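Local coordinates for iron-binding protein (Staphylococcus epidermidis, PDB 4M7O) that probably binds iron, possibly as a siderophore complex, as a solute-binding protein of the periplasmic binding protein family, at residues A[229-232]-A[233-237]. Sequence-based numbering, arbitrary orientation.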
# COMPACT_ATOMS: atom_id res chain seq x y z
N ILE A 229 -4.24 21.98 2.77
CA ILE A 229 -3.79 23.24 3.35
C ILE A 229 -4.98 24.07 3.82
O ILE A 229 -4.94 24.66 4.91
CB ILE A 229 -2.91 24.06 2.37
CG1 ILE A 229 -1.55 23.37 2.15
CG2 ILE A 229 -2.65 25.46 2.90
CD1 ILE A 229 -0.71 24.04 1.07
N GLU A 230 -6.06 24.10 3.04
CA GLU A 230 -7.23 24.88 3.43
C GLU A 230 -7.95 24.27 4.63
O GLU A 230 -8.42 24.99 5.51
CB GLU A 230 -8.19 25.11 2.26
CG GLU A 230 -7.60 25.98 1.14
CD GLU A 230 -7.16 27.37 1.62
OE1 GLU A 230 -7.97 28.07 2.27
OE2 GLU A 230 -6.00 27.77 1.36
N MSE A 231 -8.03 22.94 4.69
CA MSE A 231 -8.60 22.28 5.85
C MSE A 231 -7.82 22.63 7.12
O MSE A 231 -8.41 22.94 8.15
CB MSE A 231 -8.59 20.76 5.67
CG MSE A 231 -9.51 20.25 4.59
SE MSE A 231 -9.17 18.34 4.34
CE MSE A 231 -9.08 17.85 6.23
N ILE A 232 -6.50 22.55 7.04
CA ILE A 232 -5.63 22.85 8.18
C ILE A 232 -5.87 24.27 8.68
O ILE A 232 -5.94 24.50 9.88
CB ILE A 232 -4.14 22.69 7.83
CG1 ILE A 232 -3.82 21.23 7.51
CG2 ILE A 232 -3.26 23.17 8.96
CD1 ILE A 232 -4.20 20.28 8.62
N LYS A 233 -6.02 25.20 7.75
CA LYS A 233 -6.26 26.60 8.11
C LYS A 233 -7.59 26.76 8.84
O LYS A 233 -7.74 27.68 9.63
CB LYS A 233 -6.21 27.51 6.88
CG LYS A 233 -4.81 27.80 6.39
CD LYS A 233 -4.83 28.76 5.21
CE LYS A 233 -3.41 29.19 4.83
NZ LYS A 233 -3.35 29.73 3.44
N LYS A 234 -8.54 25.88 8.57
CA LYS A 234 -9.84 26.00 9.24
C LYS A 234 -9.89 25.27 10.59
O LYS A 234 -10.85 25.42 11.35
CB LYS A 234 -10.97 25.57 8.30
CG LYS A 234 -11.11 26.48 7.07
CD LYS A 234 -12.25 26.06 6.15
CE LYS A 234 -12.26 26.88 4.86
NZ LYS A 234 -13.09 26.25 3.80
N ARG A 235 -8.84 24.52 10.90
CA ARG A 235 -8.72 23.87 12.20
C ARG A 235 -8.24 24.82 13.26
O ARG A 235 -7.14 25.40 13.15
CB ARG A 235 -7.76 22.69 12.12
CG ARG A 235 -8.43 21.43 11.67
CD ARG A 235 -7.44 20.30 11.51
NE ARG A 235 -7.92 19.34 10.53
CZ ARG A 235 -7.23 18.30 10.09
NH1 ARG A 235 -7.76 17.50 9.18
NH2 ARG A 235 -6.01 18.07 10.56
N GLY A 236 -9.05 24.98 14.30
CA GLY A 236 -8.71 25.86 15.41
C GLY A 236 -7.46 25.37 16.11
O GLY A 236 -7.29 24.17 16.32
N GLY A 237 -6.58 26.31 16.45
CA GLY A 237 -5.40 25.98 17.23
C GLY A 237 -4.23 25.44 16.43
O GLY A 237 -3.10 25.44 16.94
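The carbonyl O of Met-231 receives two backbone N-H groups in the C-terminal part of helix 225-234. Lys-234 N binds Met-231 O at 3.0 Å, from well above the carbonyl plane, and Arg-235 N adds a weak bond to the same oxygen. Arg-235 N also reaches Ile-232 O at 3.1 Å, so the backbone here tightens from i+4 toward i+3 bonding, as is common near the C-terminus of an alpha-helix. One step earlier, Lys-233 N still makes the regular bond to Ile-229 O (3.1 Å, N-H...O angle 154°).

Side chains follow the same spacing. Arg-235 runs extended from CG to NE, which carries its guanidinium back alongside the selenomethionine Met-231, the two chains pointing the same way. Ile-232 CD1 lies over one face of the Arg-235 guanidinium, 3.5 Å from Arg-235 NH2, while Met-231 CE meets Arg-235 NH1 obliquely at 3.3 Å; the bend at chi3 (44°) turns this methyl toward the guanidinium. A salt bridge from NH1 to Glu-166 answers the charge. On the exposed side, Glu-230 folds at chi2 (-58°) and brings OE2 to 3.9 Å from Lys-233 NZ, a long salt bridge.

Ile-229 and Ile-232 rest on Ile-249 of strand 249-251, and Arg-235, in the loop that follows, meets Glu-166 of strand 162-168, so helix and loop touch two strands of the mixed sheet.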